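Local structure of taurocyamine kinase (Schistosoma mansoni, 4WOD) at residues F183-D188 / I219-H224; N190-R193 / G197-D200. The protein reversibly transfers a phosphoryl group between ATP and taurocyamine, using magnesium, in a chain that carries two phosphagen kinase repeats. The protein carries 4 engineered substitutions. All blocks are in the same frame, centred on the assembly; numbering follows the deposited sequence.

Contact 1: F183-D188 / I219-H224. With ARG (arginine), chain B.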
loop_
_atom_site.group_PDB
_atom_site.type_symbol
_atom_site.label_atom_id
_atom_site.label_comp_id
_atom_site.label_asym_id
_atom_site.label_seq_id
_atom_site.Cartn_x
_atom_site.Cartn_y
_atom_site.Cartn_z
ATOM N N PHE A 183 -5.670 27.404 -17.450
ATOM C CA PHE A 183 -6.286 27.054 -18.719
ATOM C C PHE A 183 -5.247 26.649 -19.757
ATOM O O PHE A 183 -5.576 26.024 -20.765
ATOM C CB PHE A 183 -7.115 28.219 -19.245
ATOM C CG PHE A 183 -8.289 28.555 -18.379
ATOM C CD1 PHE A 183 -8.872 27.581 -17.580
ATOM C CD2 PHE A 183 -8.801 29.841 -18.349
ATOM C CE1 PHE A 183 -9.959 27.885 -16.773
ATOM C CE2 PHE A 183 -9.891 30.154 -17.546
ATOM C CZ PHE A 183 -10.469 29.174 -16.758
ATOM N N LEU A 184 -3.993 27.003 -19.521
ATOM C CA LEU A 184 -2.984 26.826 -20.559
ATOM C C LEU A 184 -1.991 25.729 -20.212
ATOM O O LEU A 184 -1.557 25.600 -19.065
ATOM C CB LEU A 184 -2.242 28.134 -20.813
ATOM C CG LEU A 184 -1.274 28.125 -21.995
ATOM C CD1 LEU A 184 -1.992 27.662 -23.257
ATOM C CD2 LEU A 184 -0.660 29.500 -22.189
ATOM N N PHE A 185 -1.631 24.941 -21.219
ATOM C CA PHE A 185 -0.640 23.904 -21.030
ATOM C C PHE A 185 0.710 24.401 -21.483
ATOM O O PHE A 185 0.797 25.319 -22.300
ATOM C CB PHE A 185 -1.025 22.629 -21.776
ATOM C CG PHE A 185 -1.242 22.804 -23.262
ATOM C CD1 PHE A 185 -0.192 22.664 -24.157
ATOM C CD2 PHE A 185 -2.515 23.024 -23.770
ATOM C CE1 PHE A 185 -0.402 22.756 -25.517
ATOM C CE2 PHE A 185 -2.726 23.138 -25.127
ATOM C CZ PHE A 185 -1.666 23.000 -26.005
ATOM N N ARG A 186 1.762 23.792 -20.948
ATOM C CA ARG A 186 3.123 24.218 -21.249
ATOM C C ARG A 186 3.950 23.037 -21.732
ATOM O O ARG A 186 3.541 21.887 -21.582
ATOM C CB ARG A 186 3.780 24.856 -20.016
ATOM C CG ARG A 186 3.153 26.174 -19.576
ATOM C CD ARG A 186 3.818 26.709 -18.309
ATOM N NE ARG A 186 3.968 25.675 -17.287
ATOM C CZ ARG A 186 4.758 25.784 -16.223
ATOM N NH1 ARG A 186 5.470 26.889 -16.033
ATOM N NH2 ARG A 186 4.836 24.790 -15.344
ATOM N N ASN A 187 5.102 23.331 -22.323
ATOM C CA ASN A 187 6.035 22.298 -22.740
ATOM C C ASN A 187 7.013 21.965 -21.624
ATOM O O ASN A 187 8.211 22.189 -21.755
ATOM C CB ASN A 187 6.795 22.724 -24.002
ATOM C CG ASN A 187 7.401 24.121 -23.888
ATOM O OD1 ASN A 187 6.793 25.035 -23.332
ATOM N ND2 ASN A 187 8.603 24.289 -24.427
ATOM N N ASP A 188 6.504 21.417 -20.529
ATOM C CA ASP A 188 7.347 21.184 -19.358
ATOM C C ASP A 188 7.399 19.727 -18.868
ATOM O O ASP A 188 7.906 19.463 -17.782
ATOM C CB ASP A 188 6.889 22.100 -18.213
ATOM C CG ASP A 188 5.479 21.786 -17.726
ATOM O OD1 ASP A 188 4.745 21.020 -18.399
ATOM O OD2 ASP A 188 5.095 22.324 -16.661
ATOM N N ILE A 219 -6.000 21.565 -27.748
ATOM C CA ILE A 219 -5.762 21.031 -29.074
ATOM C C ILE A 219 -4.283 20.707 -29.258
ATOM O O ILE A 219 -3.432 21.594 -29.156
ATOM C CB ILE A 219 -6.212 22.017 -30.167
ATOM C CG1 ILE A 219 -7.692 22.373 -29.977
ATOM C CG2 ILE A 219 -5.955 21.427 -31.560
ATOM C CD1 ILE A 219 -8.267 23.156 -31.129
ATOM N N ASN A 220 -3.999 19.427 -29.496
ATOM C CA ASN A 220 -2.656 18.917 -29.807
ATOM C C ASN A 220 -1.646 19.089 -28.689
ATOM O O ASN A 220 -0.428 19.153 -28.929
ATOM C CB ASN A 220 -2.149 19.554 -31.102
ATOM C CG ASN A 220 -2.755 18.893 -32.323
ATOM O OD1 ASN A 220 -3.079 17.709 -32.271
ATOM N ND2 ASN A 220 -2.919 19.645 -33.424
ATOM N N GLU A 221 -2.141 19.122 -27.454
ATOM C CA GLU A 221 -1.244 19.157 -26.304
ATOM C C GLU A 221 -0.529 17.808 -26.151
ATOM O O GLU A 221 0.646 17.751 -25.792
ATOM C CB GLU A 221 -2.010 19.512 -25.025
ATOM C CG GLU A 221 -1.136 19.518 -23.766
ATOM C CD GLU A 221 -1.152 18.202 -23.010
ATOM O OE1 GLU A 221 -2.166 17.476 -23.085
ATOM O OE2 GLU A 221 -0.145 17.900 -22.333
ATOM N N GLU A 222 -1.241 16.732 -26.447
ATOM C CA GLU A 222 -0.716 15.370 -26.330
ATOM C C GLU A 222 -1.606 14.473 -27.172
ATOM O O GLU A 222 -1.171 13.890 -28.178
ATOM C CB GLU A 222 -0.695 14.895 -24.873
ATOM C CG GLU A 222 -0.540 13.390 -24.741
ATOM C CD GLU A 222 -0.379 12.917 -23.304
ATOM O OE1 GLU A 222 -1.071 11.948 -22.932
ATOM O OE2 GLU A 222 0.452 13.489 -22.560
ATOM N N ASP A 223 -2.868 14.386 -26.748
ATOM C CA ASP A 223 -3.914 13.883 -27.608
ATOM C C ASP A 223 -4.361 14.972 -28.562
ATOM O O ASP A 223 -4.041 16.156 -28.366
ATOM C CB ASP A 223 -5.099 13.364 -26.775
ATOM C CG ASP A 223 -4.787 12.027 -26.109
ATOM O OD1 ASP A 223 -4.358 11.098 -26.823
ATOM O OD2 ASP A 223 -4.918 11.918 -24.870
ATOM N N HIS A 224 -5.071 14.572 -29.617
ATOM C CA HIS A 224 -5.549 15.519 -30.604
ATOM C C HIS A 224 -6.451 16.532 -29.898
ATOM O O HIS A 224 -6.278 17.760 -30.028
ATOM C CB HIS A 224 -6.287 14.796 -31.741
ATOM C CG HIS A 224 -5.362 14.011 -32.627
ATOM N ND1 HIS A 224 -5.807 13.133 -33.588
ATOM C CD2 HIS A 224 -4.008 13.966 -32.679
ATOM C CE1 HIS A 224 -4.773 12.596 -34.211
ATOM N NE2 HIS A 224 -3.666 13.093 -33.685
HETATM N N ARG B . 1.132 5.673 -16.442
HETATM C CA ARG B . 1.847 6.516 -17.360
HETATM C C ARG B . 3.361 6.416 -17.373
HETATM O O ARG B . 4.006 6.463 -16.297
HETATM C CB ARG B . 1.410 7.929 -17.227
HETATM C CG ARG B . 0.153 8.203 -17.981
HETATM C CD ARG B . 0.525 9.114 -19.093
HETATM N NE ARG B . -0.633 9.445 -19.868
HETATM C CZ ARG B . -0.941 10.665 -20.204
HETATM N NH1 ARG B . -2.004 10.900 -20.913
HETATM N NH2 ARG B . -0.187 11.650 -19.800
HETATM O OXT ARG B . 3.760 6.263 -18.537
HETATM O O HOH W 1 2.435 19.493 -21.960
#

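Contact 2: N190-R193 / G197-D200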
loop_
_atom_site.group_PDB
_atom_site.type_symbol
_atom_site.label_atom_id
_atom_site.label_comp_id
_atom_site.label_asym_id
_atom_site.label_seq_id
_atom_site.Cartn_x
_atom_site.Cartn_y
_atom_site.Cartn_z
ATOM N N ASN A 190 8.977 16.136 -19.522
ATOM C CA ASN A 190 10.048 15.516 -20.290
ATOM C C ASN A 190 9.652 14.155 -20.874
ATOM O O ASN A 190 10.241 13.702 -21.863
ATOM C CB ASN A 190 11.308 15.363 -19.434
ATOM C CG ASN A 190 12.595 15.488 -20.253
ATOM O OD1 ASN A 190 12.582 15.974 -21.383
ATOM N ND2 ASN A 190 13.710 15.048 -19.681
ATOM N N VAL A 191 8.675 13.489 -20.263
ATOM C CA VAL A 191 8.208 12.222 -20.809
ATOM C C VAL A 191 7.516 12.538 -22.128
ATOM O O VAL A 191 7.800 11.933 -23.165
ATOM C CB VAL A 191 7.242 11.474 -19.844
ATOM C CG1 VAL A 191 6.583 10.289 -20.541
ATOM C CG2 VAL A 191 7.976 11.017 -18.586
ATOM N N LEU A 192 6.637 13.530 -22.088
ATOM C CA LEU A 192 5.954 13.985 -23.297
ATOM C C LEU A 192 6.958 14.476 -24.336
ATOM O O LEU A 192 6.831 14.169 -25.512
ATOM C CB LEU A 192 4.957 15.092 -22.970
ATOM C CG LEU A 192 4.039 15.544 -24.116
ATOM C CD1 LEU A 192 3.480 14.345 -24.878
ATOM C CD2 LEU A 192 2.906 16.432 -23.562
ATOM N N ARG A 193 7.956 15.234 -23.895
ATOM C CA ARG A 193 9.000 15.709 -24.795
ATOM C C ARG A 193 9.682 14.562 -25.545
ATOM O O ARG A 193 9.819 14.609 -26.774
ATOM C CB ARG A 193 10.054 16.520 -24.033
ATOM C CG ARG A 193 11.252 16.906 -24.905
ATOM C CD ARG A 193 12.136 17.934 -24.222
ATOM N NE ARG A 193 11.440 19.207 -24.112
ATOM C CZ ARG A 193 10.889 19.674 -22.998
ATOM N NH1 ARG A 193 10.261 20.841 -23.025
ATOM N NH2 ARG A 193 10.969 18.983 -21.863
ATOM N N GLY A 197 6.195 14.903 -28.190
ATOM C CA GLY A 197 5.052 15.773 -27.947
ATOM C C GLY A 197 5.201 17.257 -28.246
ATOM O O GLY A 197 4.199 17.980 -28.348
ATOM N N TYR A 198 6.433 17.736 -28.381
ATOM C CA TYR A 198 6.633 19.181 -28.527
ATOM C C TYR A 198 7.306 19.551 -29.843
ATOM O O TYR A 198 7.870 20.631 -29.973
ATOM C CB TYR A 198 7.456 19.719 -27.355
ATOM C CG TYR A 198 6.823 19.491 -25.999
ATOM C CD1 TYR A 198 5.450 19.641 -25.812
ATOM C CD2 TYR A 198 7.597 19.111 -24.908
ATOM C CE1 TYR A 198 4.873 19.438 -24.569
ATOM C CE2 TYR A 198 7.033 18.912 -23.664
ATOM C CZ TYR A 198 5.674 19.070 -23.495
ATOM O OH TYR A 198 5.127 18.866 -22.251
ATOM N N ILE A 199 7.253 18.649 -30.814
ATOM C CA ILE A 199 7.853 18.897 -32.107
ATOM C C ILE A 199 7.114 20.066 -32.790
ATOM O O ILE A 199 5.882 20.145 -32.729
ATOM C CB ILE A 199 7.817 17.623 -32.963
ATOM C CG1 ILE A 199 8.621 16.514 -32.260
ATOM C CG2 ILE A 199 8.293 17.882 -34.394
ATOM C CD1 ILE A 199 8.476 15.174 -32.891
ATOM N N ASP A 200 7.882 20.974 -33.390
ATOM C CA ASP A 200 7.371 22.181 -34.054
ATOM C C ASP A 200 6.611 23.095 -33.091
ATOM O O ASP A 200 5.685 23.790 -33.512
ATOM C CB ASP A 200 6.451 21.831 -35.227
ATOM C CG ASP A 200 7.090 20.881 -36.233
ATOM O OD1 ASP A 200 8.253 21.098 -36.600
ATOM O OD2 ASP A 200 6.415 19.906 -36.655
HETATM O O HOH W 2 8.878 16.557 -28.463
#

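Contact 1: F183-D188 / I219-H224
Phe-185 meets Glu-221 where two loops of the phosphagen kinase catalytic domain come together beside the guanidino-substrate site, and the pair illustrates how one acidic side chain can serve an aromatic ring with its methylenes and a bridging water with its carboxylate. Segment 219-224 runs from the end of strand 215-219 through the connection to the antiparallel strand 225-232; segment 183-188 is the loop leading into helix 190-194. The tight part is a CH-pi contact: CB of Glu-221 stands 3.5 Å from the centroid of the Phe-185 ring, only 4° off its normal, while CG of Glu-221 lies over the same face, 3.3 Å from CD1 of Phe-185. On the Phe-185 side, chi1 of 57° tucks CG between its own backbone N and carbonyl carbon, turning the ring beneath these methylenes; Trp-218 and Ile-207 add to its packing. The looser side is polar and water-mediated. Glu-221 bends at chi2 (-94°), which carries its carboxylate away from the ring, and a water donates both to OE2 of Glu-221 and to the carbonyl O of Arg-186, bridging the loops where direct packing stops. The neighbouring Glu-222 faces the bound arginine instead: OE1 of its extended chain accepts from NH1 of the ligand, with a weak bond of 3.4 Å from the ligand's NH2 to OE2 of Glu-222.

Contact 2: N190-R193 / G197-D200
The C-terminal end of the short helix 190-194, in the catalytic domain of the first repeat, is where the chain turns back on itself, and this contact closes that turn. The N-H of Gly-197 reaches back to the carbonyl O of Leu-192 over 2.8 Å. One residue further on, a water bridges the two sides, donating to the O of Arg-193 and accepting from N of Tyr-198. The Tyr-198 side chain then folds over the helix, crossing both Leu-192 and Arg-193 at about a right angle. CD2 of Leu-192 touches CE1 of Tyr-198 at 3.7 Å, and CB of Arg-193 lies equally close to CD2 of Tyr-198. A bend at chi3 (-68°) returns the guanidinium of Arg-193 toward the ring, so that CD2 of Tyr-198 sits over one guanidinium face near its rim, the two planes 52° apart. Arg-193 NH1 is held by the O of Asn-187, and a weak bond runs in the guanidinium plane from NH2 to OD1 of Asn-190. Tyr-198 OH bonds to N of Asp-189. Apolar packing and polar bonds thus act on the same two side chains, which should limit their rotation, the tyrosine through Asp-189 and the arginine through Asn-187.

How the contacts relate
Along the chain, contact 2 is nested within contact 1: segment 183-188 comes first, the helix 190-194 and its return at 197-200 follow, and strands 206-210 and 215-219, next in the sheet to its outermost strand 162-166, then lead to 219-224. The two centres lie about 10 Å apart in the same catalytic domain. They touch directly: CD2 of Leu-192, on the helix, packs 3.4 Å from the O of Glu-221, and CZ of Tyr-198, on the return, lies 3.3 Å from CA of Asn-187. Contact 1 reaches the bound arginine itself through Glu-222, whereas contact 2 stays in the next shell, the Leu-192 side chain about 7 Å from that ligand.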